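PDB 6Y1W: putative tryptophan halogenase from Xanthomonas campestris pv. campestris, which is a flavin-dependent halogenase that probably uses reduced FAD to halogenate an aromatic substrate. Local coordinates for residues L343-E347 / F391-Y396; S241-F245 / C410-P416; P278-R282 / C500-P505; Q79-Q85 / L169-F173. One frame throughout, in Å; residues are numbered along the deposited sequence.

Contact 1. Residues L343-E347 / F391-Y396; sequences LEPIE and FVILHY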
loop_
_atom_site.group_PDB
_atom_site.type_symbol
_atom_site.label_atom_id
_atom_site.label_comp_id
_atom_site.label_asym_id
_atom_site.label_seq_id
_atom_site.Cartn_x
_atom_site.Cartn_y
_atom_site.Cartn_z
ATOM N N LEU A 343 -22.178 6.058 -1.678
ATOM C CA LEU A 343 -21.676 7.415 -1.859
ATOM C C LEU A 343 -22.164 7.926 -3.202
ATOM O O LEU A 343 -22.242 7.167 -4.168
ATOM C CB LEU A 343 -20.155 7.465 -1.818
ATOM C CG LEU A 343 -19.581 7.230 -0.421
ATOM C CD1 LEU A 343 -18.093 7.003 -0.479
ATOM C CD2 LEU A 343 -19.858 8.518 0.411
ATOM N N GLU A 344 -22.469 9.227 -3.272
ATOM C CA GLU A 344 -22.927 9.808 -4.531
ATOM C C GLU A 344 -21.887 9.655 -5.655
ATOM O O GLU A 344 -20.687 9.489 -5.397
ATOM C CB GLU A 344 -23.232 11.288 -4.305
ATOM C CG GLU A 344 -21.975 12.123 -4.125
ATOM C CD GLU A 344 -22.294 13.458 -3.478
ATOM O OE1 GLU A 344 -22.675 14.415 -4.213
ATOM O OE2 GLU A 344 -22.226 13.524 -2.233
ATOM N N PRO A 345 -22.336 9.697 -6.945
ATOM C CA PRO A 345 -21.422 9.333 -8.053
ATOM C C PRO A 345 -20.480 10.431 -8.498
ATOM O O PRO A 345 -20.099 10.492 -9.681
ATOM C CB PRO A 345 -22.390 8.954 -9.188
ATOM C CG PRO A 345 -23.581 9.833 -8.944
ATOM C CD PRO A 345 -23.728 9.827 -7.405
ATOM N N ILE A 346 -20.062 11.278 -7.553
ATOM C CA ILE A 346 -19.236 12.428 -7.896
ATOM C C ILE A 346 -17.860 12.015 -8.398
ATOM O O ILE A 346 -17.249 12.739 -9.190
ATOM C CB ILE A 346 -19.144 13.356 -6.676
ATOM C CG1 ILE A 346 -18.423 14.651 -7.014
ATOM C CG2 ILE A 346 -18.359 12.682 -5.524
ATOM C CD1 ILE A 346 -18.450 15.644 -5.830
ATOM N N GLU A 347 -17.349 10.851 -7.971
ATOM C CA GLU A 347 -16.084 10.319 -8.465
ATOM C C GLU A 347 -16.263 8.927 -9.071
ATOM O O GLU A 347 -15.307 8.155 -9.142
ATOM C CB GLU A 347 -15.017 10.276 -7.355
ATOM C CG GLU A 347 -14.420 11.662 -7.027
ATOM C CD GLU A 347 -13.444 12.173 -8.085
ATOM O OE1 GLU A 347 -13.022 11.386 -8.974
ATOM O OE2 GLU A 347 -13.090 13.414 -8.041
ATOM N N PHE A 391 -12.601 11.627 0.321
ATOM C CA PHE A 391 -12.352 12.312 -0.935
ATOM C C PHE A 391 -13.629 12.959 -1.477
ATOM O O PHE A 391 -13.574 14.035 -2.100
ATOM C CB PHE A 391 -11.770 11.315 -1.952
ATOM C CG PHE A 391 -10.966 11.992 -3.060
ATOM C CD1 PHE A 391 -9.609 12.230 -2.889
ATOM C CD2 PHE A 391 -11.581 12.380 -4.257
ATOM C CE1 PHE A 391 -8.869 12.863 -3.907
ATOM C CE2 PHE A 391 -10.863 12.993 -5.260
ATOM C CZ PHE A 391 -9.503 13.237 -5.098
ATOM N N VAL A 392 -14.782 12.312 -1.269
ATOM C CA VAL A 392 -16.053 12.908 -1.652
ATOM C C VAL A 392 -16.313 14.145 -0.807
ATOM O O VAL A 392 -16.685 15.204 -1.333
ATOM C CB VAL A 392 -17.170 11.861 -1.526
ATOM C CG1 VAL A 392 -18.584 12.497 -1.702
ATOM C CG2 VAL A 392 -16.928 10.702 -2.529
ATOM N N ILE A 393 -16.045 14.051 0.504
ATOM C CA ILE A 393 -16.209 15.223 1.374
ATOM C C ILE A 393 -15.324 16.367 0.926
ATOM O O ILE A 393 -15.745 17.545 0.926
ATOM C CB ILE A 393 -15.909 14.849 2.831
ATOM C CG1 ILE A 393 -16.963 13.876 3.343
ATOM C CG2 ILE A 393 -15.976 16.100 3.721
ATOM C CD1 ILE A 393 -16.580 13.206 4.672
ATOM N N LEU A 394 -14.094 16.050 0.508
ATOM C CA LEU A 394 -13.183 17.071 0.019
ATOM C C LEU A 394 -13.814 17.942 -1.067
ATOM O O LEU A 394 -13.634 19.168 -1.074
ATOM C CB LEU A 394 -11.928 16.380 -0.506
ATOM C CG LEU A 394 -10.981 17.253 -1.290
ATOM C CD1 LEU A 394 -10.370 18.393 -0.435
ATOM C CD2 LEU A 394 -9.874 16.394 -1.865
ATOM N N HIS A 395 -14.586 17.335 -1.974
ATOM C CA HIS A 395 -15.173 18.116 -3.068
ATOM C C HIS A 395 -16.115 19.206 -2.559
ATOM O O HIS A 395 -16.197 20.276 -3.171
ATOM C CB HIS A 395 -15.915 17.179 -4.021
ATOM C CG HIS A 395 -15.039 16.595 -5.089
ATOM N ND1 HIS A 395 -14.380 17.391 -6.012
ATOM C CD2 HIS A 395 -14.710 15.310 -5.382
ATOM C CE1 HIS A 395 -13.690 16.615 -6.840
ATOM N NE2 HIS A 395 -13.879 15.351 -6.489
ATOM N N TYR A 396 -16.842 18.943 -1.472
ATOM C CA TYR A 396 -17.788 19.913 -0.932
ATOM C C TYR A 396 -17.114 20.898 0.010
ATOM O O TYR A 396 -17.536 22.062 0.073
ATOM C CB TYR A 396 -18.921 19.198 -0.185
ATOM C CG TYR A 396 -19.903 18.551 -1.126
ATOM C CD1 TYR A 396 -20.865 19.310 -1.764
ATOM C CD2 TYR A 396 -19.879 17.168 -1.368
ATOM C CE1 TYR A 396 -21.799 18.740 -2.622
ATOM C CE2 TYR A 396 -20.812 16.599 -2.250
ATOM C CZ TYR A 396 -21.767 17.395 -2.853
ATOM O OH TYR A 396 -22.712 16.880 -3.702
#
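Glu347 reaches the imidazole of His395 edge-on: NE2 donates to Glu347 OE2 over 2.6 Å at 164°, the proton entering along the anti lone pair. Carboxylate and ring lie nearly coplanar. A bend at chi2 folds the Glu347 chain so that the same OE2 also comes to the rim of the Phe391 ring, near its plane, 3.6 Å from CE2. OE2 takes a second hydrogen bond from His106, and His395 ND1 is bonded to Gln452, which together should fix the rotation of the imidazole. The loop 343-347 joins strand 341-342 to helix 350-363 and leans here on the long helix 371-397, inside the tryptophan halogenase fold; Glu347 is a predicted tryptophan-binding residue, its side chain about 6 Å from that of the predicted active-site Lys89. Glu344 comes in from the direction opposite to Tyr396, its carboxylate at the edge of the phenol ring and turned 45° from it; OE1 is 2.5 Å from Tyr396 OH, which donates on the syn side. Trp273 NE1 also bonds OE1. Between these two buried carboxylates lies Ile346. With CG1 anti to the backbone N (chi1 -174°), its CD1 reaches His395 CB at 3.5 Å, while CG2 presses on Val392 CG1 at 3.8 Å.

Contact 2. Residues S241-F245 / C410-P416; sequences SRWLF and CASMEIP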
loop_
_atom_site.group_PDB
_atom_site.type_symbol
_atom_site.label_atom_id
_atom_site.label_comp_id
_atom_site.label_asym_id
_atom_site.label_seq_id
_atom_site.Cartn_x
_atom_site.Cartn_y
_atom_site.Cartn_z
ATOM N N SER A 241 -24.403 11.649 6.862
ATOM C CA SER A 241 -25.112 12.862 6.433
ATOM C C SER A 241 -24.653 14.122 7.179
ATOM O O SER A 241 -24.892 15.238 6.684
ATOM C CB SER A 241 -26.628 12.658 6.544
ATOM O OG SER A 241 -27.043 12.561 7.897
ATOM N N ARG A 242 -23.924 13.996 8.307
ATOM C CA ARG A 242 -23.322 15.192 8.907
ATOM C C ARG A 242 -22.274 15.837 8.012
ATOM O O ARG A 242 -21.982 17.028 8.175
ATOM C CB ARG A 242 -22.670 14.887 10.283
ATOM C CG ARG A 242 -21.378 14.021 10.244
ATOM C CD ARG A 242 -20.820 13.712 11.671
ATOM N NE ARG A 242 -21.868 13.301 12.607
ATOM C CZ ARG A 242 -22.289 14.023 13.648
ATOM N NH1 ARG A 242 -23.247 13.558 14.434
ATOM N NH2 ARG A 242 -21.760 15.212 13.903
ATOM N N TRP A 243 -21.696 15.079 7.057
ATOM C CA TRP A 243 -20.674 15.614 6.162
ATOM C C TRP A 243 -21.139 15.743 4.722
ATOM O O TRP A 243 -20.519 16.486 3.955
ATOM C CB TRP A 243 -19.433 14.718 6.147
ATOM C CG TRP A 243 -18.764 14.579 7.498
ATOM C CD1 TRP A 243 -18.294 15.598 8.289
ATOM C CD2 TRP A 243 -18.498 13.355 8.194
ATOM N NE1 TRP A 243 -17.733 15.064 9.451
ATOM C CE2 TRP A 243 -17.856 13.695 9.411
ATOM C CE3 TRP A 243 -18.742 12.001 7.906
ATOM C CZ2 TRP A 243 -17.454 12.729 10.346
ATOM C CZ3 TRP A 243 -18.331 11.027 8.844
ATOM C CH2 TRP A 243 -17.689 11.409 10.044
ATOM N N LEU A 244 -22.154 14.985 4.326
ATOM C CA LEU A 244 -22.544 14.854 2.924
ATOM C C LEU A 244 -24.051 15.034 2.875
ATOM O O LEU A 244 -24.786 14.198 3.401
ATOM C CB LEU A 244 -22.114 13.486 2.364
ATOM C CG LEU A 244 -20.585 13.344 2.241
ATOM C CD1 LEU A 244 -20.270 11.866 1.892
ATOM C CD2 LEU A 244 -20.066 14.334 1.173
ATOM N N PHE A 245 -24.508 16.125 2.244
ATOM C CA PHE A 245 -25.902 16.541 2.379
ATOM C C PHE A 245 -26.828 16.042 1.271
ATOM O O PHE A 245 -28.056 16.118 1.424
ATOM C CB PHE A 245 -26.003 18.088 2.425
ATOM C CG PHE A 245 -25.071 18.731 3.426
ATOM C CD1 PHE A 245 -24.621 18.047 4.552
ATOM C CD2 PHE A 245 -24.630 20.034 3.217
ATOM C CE1 PHE A 245 -23.739 18.674 5.467
ATOM C CE2 PHE A 245 -23.767 20.649 4.118
ATOM C CZ PHE A 245 -23.327 19.975 5.232
ATOM N N CYS A 410 -21.320 23.806 3.690
ATOM C CA CYS A 410 -20.269 22.856 3.294
ATOM C C CYS A 410 -18.889 23.368 3.683
ATOM O O CYS A 410 -18.019 22.600 4.111
ATOM C CB CYS A 410 -20.298 22.611 1.773
ATOM S SG CYS A 410 -21.696 21.689 1.114
ATOM N N ALA A 411 -18.657 24.672 3.515
ATOM C CA ALA A 411 -17.337 25.227 3.789
ATOM C C ALA A 411 -17.042 25.300 5.284
ATOM O O ALA A 411 -15.870 25.259 5.685
ATOM C CB ALA A 411 -17.230 26.614 3.142
ATOM N N SER A 412 -18.078 25.417 6.113
ATOM C CA SER A 412 -17.892 25.685 7.542
ATOM C C SER A 412 -18.081 24.452 8.423
ATOM O O SER A 412 -17.729 24.499 9.611
ATOM C CB SER A 412 -18.863 26.800 7.980
ATOM O OG SER A 412 -20.191 26.313 8.055
ATOM N N MET A 413 -18.569 23.345 7.872
ATOM C CA MET A 413 -18.863 22.151 8.668
ATOM C C MET A 413 -17.585 21.562 9.262
ATOM O O MET A 413 -16.491 21.690 8.699
ATOM C CB MET A 413 -19.565 21.106 7.787
ATOM C CG MET A 413 -18.675 20.542 6.708
ATOM S SD MET A 413 -19.532 19.261 5.724
ATOM C CE MET A 413 -18.356 19.039 4.423
ATOM N N GLU A 414 -17.731 20.853 10.389
ATOM C CA GLU A 414 -16.631 20.023 10.864
ATOM C C GLU A 414 -16.435 18.837 9.917
ATOM O O GLU A 414 -17.380 18.393 9.275
ATOM C CB GLU A 414 -16.924 19.506 12.269
ATOM C CG GLU A 414 -17.122 20.617 13.283
ATOM C CD GLU A 414 -15.899 21.509 13.402
ATOM O OE1 GLU A 414 -14.796 20.976 13.663
ATOM O OE2 GLU A 414 -16.038 22.742 13.219
ATOM N N ILE A 415 -15.191 18.376 9.805
ATOM C CA ILE A 415 -14.863 17.276 8.891
ATOM C C ILE A 415 -14.071 16.202 9.631
ATOM O O ILE A 415 -13.502 16.448 10.710
ATOM C CB ILE A 415 -14.070 17.775 7.665
ATOM C CG1 ILE A 415 -12.818 18.556 8.110
ATOM C CG2 ILE A 415 -15.041 18.574 6.760
ATOM C CD1 ILE A 415 -11.737 18.751 6.975
ATOM N N PRO A 416 -13.994 14.995 9.066
ATOM C CA PRO A 416 -13.187 13.944 9.709
ATOM C C PRO A 416 -11.738 14.372 9.846
ATOM O O PRO A 416 -11.158 14.988 8.948
ATOM C CB PRO A 416 -13.321 12.742 8.765
ATOM C CG PRO A 416 -14.576 12.996 7.978
ATOM C CD PRO A 416 -14.618 14.516 7.823
HETATM O O HOH W 1 -19.988 18.053 10.047
#
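A proline laid over a tryptophan face ties the loop between strands 237-239 and 248-254 to the end of helix 405-412 and the linker that leads from it to helix 417-429, in a partly buried spot away from the annotated sites. Pro416, at the N-cap position of helix 417-429, sets its CD 3.7 Å from the centroid of the five-membered ring of Trp243 and 16° off the ring normal, a CH-pi contact. Its CG rides over the middle of the indole, and the aliphatic CG of Arg242 covers the opposite face. At the indole edge, Glu414 O lies near the ring plane, 3.1 Å from Trp243 CD1; it is also close to NE1, but the angle there is too poor for a hydrogen bond. Glu414 O is instead held by a water at 2.7 Å, which donates a second bond to Arg242 O at 2.9 Å and so bridges the two backbones. Phe245 receives two sulfurs obliquely: Cys410 SG stands 3.8 Å from Phe245 CE2, and Met413 SD 3.9 Å from Phe245 CZ. The Met413 chain starts between backbone N and carbonyl carbon (chi1 67°) and then runs extended, which carries CE to 3.4 Å from Trp243 O. The contact thus rests on dispersion and weakly polar sulfur-aromatic and CH-pi interactions, with the bridging water as its one hydrogen-bonded link.

Contact 3. Residues P278-R282 / C500-P505; sequences PLQHR and CPAPAP. With BUD ((2S,3S)-butane-2,3-diol), chain L.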
loop_
_atom_site.group_PDB
_atom_site.type_symbol
_atom_site.label_atom_id
_atom_site.label_comp_id
_atom_site.label_asym_id
_atom_site.label_seq_id
_atom_site.Cartn_x
_atom_site.Cartn_y
_atom_site.Cartn_z
ATOM N N PRO A 278 -21.488 10.726 -21.668
ATOM C CA PRO A 278 -21.761 10.380 -23.066
ATOM C C PRO A 278 -21.732 8.885 -23.320
ATOM O O PRO A 278 -20.744 8.216 -22.984
ATOM C CB PRO A 278 -20.619 11.076 -23.824
ATOM C CG PRO A 278 -19.439 10.917 -22.877
ATOM C CD PRO A 278 -20.084 11.173 -21.487
ATOM N N LEU A 279 -22.786 8.357 -23.961
ATOM C CA LEU A 279 -22.797 7.005 -24.510
ATOM C C LEU A 279 -22.702 7.109 -26.035
ATOM O O LEU A 279 -22.638 8.213 -26.596
ATOM C CB LEU A 279 -24.050 6.249 -24.059
ATOM C CG LEU A 279 -24.109 6.081 -22.532
ATOM C CD1 LEU A 279 -25.408 5.350 -22.168
ATOM C CD2 LEU A 279 -22.897 5.334 -21.975
ATOM N N GLN A 280 -22.661 5.962 -26.718
ATOM C CA GLN A 280 -22.392 6.053 -28.162
ATOM C C GLN A 280 -23.520 6.732 -28.929
ATOM O O GLN A 280 -23.251 7.397 -29.947
ATOM C CB GLN A 280 -22.133 4.657 -28.737
ATOM C CG GLN A 280 -20.725 4.158 -28.382
ATOM C CD GLN A 280 -20.272 2.957 -29.232
ATOM O OE1 GLN A 280 -20.588 2.852 -30.434
ATOM N NE2 GLN A 280 -19.518 2.049 -28.608
ATOM N N HIS A 281 -24.772 6.640 -28.446
ATOM C CA HIS A 281 -25.895 7.184 -29.207
ATOM C C HIS A 281 -26.875 7.945 -28.359
ATOM O O HIS A 281 -28.012 8.161 -28.807
ATOM C CB HIS A 281 -26.642 6.075 -29.963
ATOM C CG HIS A 281 -25.751 5.348 -30.917
ATOM N ND1 HIS A 281 -25.365 5.880 -32.140
ATOM C CD2 HIS A 281 -25.167 4.137 -30.828
ATOM C CE1 HIS A 281 -24.559 5.023 -32.746
ATOM N NE2 HIS A 281 -24.441 3.950 -31.982
ATOM N N ARG A 282 -26.507 8.290 -27.123
ATOM C CA ARG A 282 -27.335 9.136 -26.272
ATOM C C ARG A 282 -26.442 9.682 -25.162
ATOM O O ARG A 282 -25.255 9.345 -25.069
ATOM C CB ARG A 282 -28.530 8.358 -25.713
ATOM C CG ARG A 282 -28.140 7.416 -24.595
ATOM C CD ARG A 282 -29.394 6.775 -23.948
ATOM N NE ARG A 282 -29.121 6.276 -22.599
ATOM C CZ ARG A 282 -28.829 5.001 -22.335
ATOM N NH1 ARG A 282 -28.780 4.122 -23.325
ATOM N NH2 ARG A 282 -28.594 4.609 -21.077
ATOM N N CYS A 500 -15.004 -0.333 -31.421
ATOM C CA CYS A 500 -16.070 -0.964 -30.680
ATOM C C CYS A 500 -17.421 -0.377 -31.042
ATOM O O CYS A 500 -18.190 -0.044 -30.146
ATOM C CB CYS A 500 -15.785 -0.826 -29.171
ATOM S SG CYS A 500 -15.633 0.893 -28.617
ATOM N N PRO A 501 -17.767 -0.266 -32.331
ATOM C CA PRO A 501 -19.049 0.359 -32.696
ATOM C C PRO A 501 -20.257 -0.424 -32.191
ATOM O O PRO A 501 -20.369 -1.650 -32.365
ATOM C CB PRO A 501 -18.994 0.403 -34.235
ATOM C CG PRO A 501 -18.070 -0.686 -34.604
ATOM C CD PRO A 501 -17.004 -0.683 -33.530
ATOM N N ALA A 502 -21.148 0.297 -31.478
ATOM C CA ALA A 502 -22.418 -0.209 -30.992
ATOM C C ALA A 502 -23.512 0.168 -31.982
ATOM O O ALA A 502 -23.471 1.253 -32.561
ATOM C CB ALA A 502 -22.784 0.382 -29.620
ATOM N N PRO A 503 -24.503 -0.694 -32.157
ATOM C CA PRO A 503 -25.601 -0.361 -33.080
ATOM C C PRO A 503 -26.467 0.778 -32.547
ATOM O O PRO A 503 -26.842 0.805 -31.373
ATOM C CB PRO A 503 -26.397 -1.671 -33.160
ATOM C CG PRO A 503 -26.120 -2.361 -31.865
ATOM C CD PRO A 503 -24.678 -2.007 -31.514
ATOM N N ALA A 504 -26.802 1.713 -33.412
ATOM C CA ALA A 504 -27.668 2.803 -32.963
ATOM C C ALA A 504 -29.058 2.251 -32.657
ATOM O O ALA A 504 -29.607 1.493 -33.459
ATOM C CB ALA A 504 -27.778 3.921 -34.017
ATOM N N PRO A 505 -29.661 2.596 -31.523
ATOM C CA PRO A 505 -31.026 2.143 -31.266
ATOM C C PRO A 505 -31.940 2.560 -32.406
ATOM O O PRO A 505 -31.798 3.667 -32.952
ATOM C CB PRO A 505 -31.393 2.859 -29.960
ATOM C CG PRO A 505 -30.002 3.004 -29.250
ATOM C CD PRO A 505 -29.019 3.240 -30.354
HETATM C C1 BUD L . -34.742 3.398 -22.005
HETATM O O1 BUD L . -33.865 1.934 -23.695
HETATM C C2 BUD L . -34.096 3.293 -23.380
HETATM O O2 BUD L . -32.267 4.038 -24.693
HETATM C C3 BUD L . -32.761 4.021 -23.387
HETATM C C4 BUD L . -32.993 5.472 -22.983
#
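The Gln280 amide grips the opposing backbone with both of its ends, much as a peptide group would: OE1 accepts from Ala502 N at 2.8 Å, and NE2 donates to Cys500 O at 2.9 Å. Both bonds are fairly straight, at 165° and 167°. Cys500 O lies in the amide plane of Gln280, whereas Ala502 N approaches OE1 tilted from that plane. An extended chain beyond CG delivers the amide, and NE2 also donates to Ala86 O. Next along the turn that links strands 272-278 and 283-289 of the seven-stranded mixed sheet, His281 binds the C-terminal tail that follows helix 492-499. Its NE2 donates in the ring plane to Ala502 O at 2.9 Å, meeting that carbonyl from above its plane. Ala504 CA sits over the centre of one imidazole face, 3.5 Å from the ring centroid, in a CH-pi contact, while Pro505 CD touches His281 CB at 3.7 Å. The next residue, Arg282, turns to a bound butanediol instead. Leu279 CD1 sits over the centre of one guanidinium face; the diol lies on the opposite face, offset toward its rim, with Arg282 NH1 a loose 3.7 Å from O2. Asp166 in a salt bridge and Gln253 by a hydrogen bond hold the arginine itself.

Contact 4. Residues Q79-Q85 / L169-F173; sequences QFMAATQ and LYARF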
loop_
_atom_site.group_PDB
_atom_site.type_symbol
_atom_site.label_atom_id
_atom_site.label_comp_id
_atom_site.label_asym_id
_atom_site.label_seq_id
_atom_site.Cartn_x
_atom_site.Cartn_y
_atom_site.Cartn_z
ATOM N N GLN A 79 -15.743 -6.166 -27.249
ATOM C CA GLN A 79 -17.045 -6.830 -27.235
ATOM C C GLN A 79 -17.930 -6.274 -26.130
ATOM O O GLN A 79 -19.106 -5.947 -26.352
ATOM C CB GLN A 79 -16.818 -8.335 -27.070
ATOM C CG GLN A 79 -18.008 -9.208 -26.855
ATOM C CD GLN A 79 -17.545 -10.592 -26.370
ATOM O OE1 GLN A 79 -18.092 -11.149 -25.426
ATOM N NE2 GLN A 79 -16.490 -11.112 -26.994
ATOM N N PHE A 80 -17.348 -6.117 -24.932
ATOM C CA PHE A 80 -18.067 -5.518 -23.813
ATOM C C PHE A 80 -18.545 -4.100 -24.154
ATOM O O PHE A 80 -19.689 -3.743 -23.873
ATOM C CB PHE A 80 -17.137 -5.528 -22.580
ATOM C CG PHE A 80 -17.271 -4.301 -21.717
ATOM C CD1 PHE A 80 -18.458 -4.080 -20.987
ATOM C CD2 PHE A 80 -16.244 -3.375 -21.642
ATOM C CE1 PHE A 80 -18.607 -2.941 -20.202
ATOM C CE2 PHE A 80 -16.384 -2.224 -20.852
ATOM C CZ PHE A 80 -17.556 -2.004 -20.165
ATOM N N MET A 81 -17.672 -3.269 -24.759
ATOM C CA MET A 81 -18.048 -1.877 -25.032
ATOM C C MET A 81 -19.153 -1.791 -26.086
ATOM O O MET A 81 -20.116 -1.018 -25.945
ATOM C CB MET A 81 -16.818 -1.089 -25.477
ATOM C CG MET A 81 -15.833 -0.834 -24.335
ATOM S SD MET A 81 -14.503 0.285 -24.813
ATOM C CE MET A 81 -15.383 1.884 -24.903
ATOM N N ALA A 82 -19.032 -2.577 -27.155
ATOM C CA ALA A 82 -20.074 -2.559 -28.175
ATOM C C ALA A 82 -21.402 -3.035 -27.607
ATOM O O ALA A 82 -22.455 -2.516 -27.979
ATOM C CB ALA A 82 -19.676 -3.465 -29.341
ATOM N N ALA A 83 -21.364 -3.990 -26.678
ATOM C CA ALA A 83 -22.586 -4.523 -26.101
ATOM C C ALA A 83 -23.226 -3.595 -25.083
ATOM O O ALA A 83 -24.408 -3.779 -24.783
ATOM C CB ALA A 83 -22.294 -5.858 -25.397
ATOM N N THR A 84 -22.507 -2.578 -24.593
ATOM C CA THR A 84 -23.038 -1.733 -23.535
ATOM C C THR A 84 -23.119 -0.282 -23.975
ATOM O O THR A 84 -23.256 0.598 -23.130
ATOM C CB THR A 84 -22.204 -1.861 -22.253
ATOM O OG1 THR A 84 -20.867 -1.483 -22.519
ATOM C CG2 THR A 84 -22.238 -3.334 -21.723
ATOM N N GLN A 85 -23.075 -0.023 -25.292
ATOM C CA GLN A 85 -23.127 1.344 -25.841
ATOM C C GLN A 85 -22.006 2.225 -25.279
ATOM O O GLN A 85 -22.161 3.462 -25.176
ATOM C CB GLN A 85 -24.498 2.002 -25.616
ATOM C CG GLN A 85 -25.657 1.221 -26.279
ATOM C CD GLN A 85 -25.733 1.527 -27.765
ATOM O OE1 GLN A 85 -25.468 2.657 -28.204
ATOM N NE2 GLN A 85 -26.068 0.497 -28.559
ATOM N N LEU A 169 -27.514 -2.709 -19.810
ATOM C CA LEU A 169 -26.909 -3.569 -20.818
ATOM C C LEU A 169 -25.700 -4.292 -20.255
ATOM O O LEU A 169 -25.443 -5.436 -20.622
ATOM C CB LEU A 169 -26.487 -2.760 -22.050
ATOM C CG LEU A 169 -27.662 -2.193 -22.856
ATOM C CD1 LEU A 169 -27.184 -1.303 -23.962
ATOM C CD2 LEU A 169 -28.523 -3.349 -23.391
ATOM N N TYR A 170 -24.939 -3.647 -19.376
ATOM C CA TYR A 170 -23.778 -4.309 -18.782
ATOM C C TYR A 170 -24.220 -5.499 -17.923
ATOM O O TYR A 170 -23.658 -6.609 -18.025
ATOM C CB TYR A 170 -22.964 -3.287 -17.963
ATOM C CG TYR A 170 -21.693 -3.822 -17.313
ATOM C CD1 TYR A 170 -20.810 -4.623 -18.023
ATOM C CD2 TYR A 170 -21.403 -3.559 -15.968
ATOM C CE1 TYR A 170 -19.634 -5.108 -17.453
ATOM C CE2 TYR A 170 -20.229 -4.031 -15.380
ATOM C CZ TYR A 170 -19.355 -4.798 -16.136
ATOM O OH TYR A 170 -18.206 -5.283 -15.551
ATOM N N ALA A 171 -25.245 -5.299 -17.082
ATOM C CA ALA A 171 -25.774 -6.417 -16.301
ATOM C C ALA A 171 -26.263 -7.556 -17.189
ATOM O O ALA A 171 -26.113 -8.725 -16.827
ATOM C CB ALA A 171 -26.911 -5.933 -15.374
ATOM N N ARG A 172 -26.903 -7.242 -18.328
ATOM C CA ARG A 172 -27.382 -8.302 -19.212
ATOM C C ARG A 172 -26.214 -9.044 -19.855
ATOM O O ARG A 172 -26.258 -10.280 -19.981
ATOM C CB ARG A 172 -28.317 -7.719 -20.281
ATOM C CG ARG A 172 -29.080 -8.794 -21.082
ATOM C CD ARG A 172 -30.126 -9.480 -20.182
ATOM N NE ARG A 172 -30.732 -10.668 -20.795
ATOM C CZ ARG A 172 -30.112 -11.833 -20.950
ATOM N NH1 ARG A 172 -28.863 -11.966 -20.544
ATOM N NH2 ARG A 172 -30.738 -12.865 -21.511
ATOM N N PHE A 173 -25.148 -8.316 -20.208
ATOM C CA PHE A 173 -23.928 -8.918 -20.741
ATOM C C PHE A 173 -23.307 -9.858 -19.717
ATOM O O PHE A 173 -22.934 -10.994 -20.042
ATOM C CB PHE A 173 -22.959 -7.792 -21.153
ATOM C CG PHE A 173 -21.627 -8.258 -21.630
ATOM C CD1 PHE A 173 -21.405 -8.511 -22.991
ATOM C CD2 PHE A 173 -20.570 -8.370 -20.761
ATOM C CE1 PHE A 173 -20.127 -8.916 -23.433
ATOM C CE2 PHE A 173 -19.302 -8.797 -21.204
ATOM C CZ PHE A 173 -19.090 -9.054 -22.531
HETATM O O HOH W 2 -25.783 -6.263 -23.256
#
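Two helices, 77-83 and 167-180, pack here beside the predicted FAD site, the segment axes 9.8 Å apart at closest approach and their directions 132° apart. Phe173 reaches across from the second: its CG is anti to the backbone N (chi1 176°), which extends the ring over the first helix, so that Phe80 CA faces it from above, 4.2 Å from the ring centroid, as a CH-pi contact. Ala83 CB touches Phe173 CD1 at 3.7 Å, and the Gln79 side chain, crossing at about a right angle, brings OE1 to the ring edge. Deeper in, Phe80 CE1 meets Tyr170 CD1 at 3.5 Å, the two ring planes inclined at 64°. Thr84 CG2 packs on Tyr170 CA at 3.5 Å, while Thr84 OG1 turns back to donate to Phe80 O. Leu169 CB rests against Ala83 O, and a water donating to both Ala83 O and Leu169 O bridges the backbones, at 2.8 Å from the latter. Tyr170 OH is hydrogen-bonded to His70, and the tyrosine side chain comes to about 4 Å from that of Thr26, a predicted FAD residue. Helices packed through aromatic side chains next to a probable FAD site, as here, are consistent with the Rossmann-type nucleotide-binding fold of the family.

How the contacts relate
From the N terminus, contact 4 closes first, joining helix 77-83 to helix 167-180. The chain then reaches 241-245, which opens contact 2, and 278-282, which opens contact 3. Contact 1 closes between 343-347 and 391-396, nested within the loops of both. Contact 2 closes at 410-416 and contact 3 only at 500-505, so these two cross; they lie on opposite sides of the chain's centre. Contacts 1 and 2 touch: Leu244 packs on Leu343 and Val392, and Trp243 on Ile393, binding the loop before strand 248-254 to helix 371-397. Contacts 3 and 4 also meet, through Gln85, joining the C-terminal tail and the strand turn to the loop that follows helix 77-83.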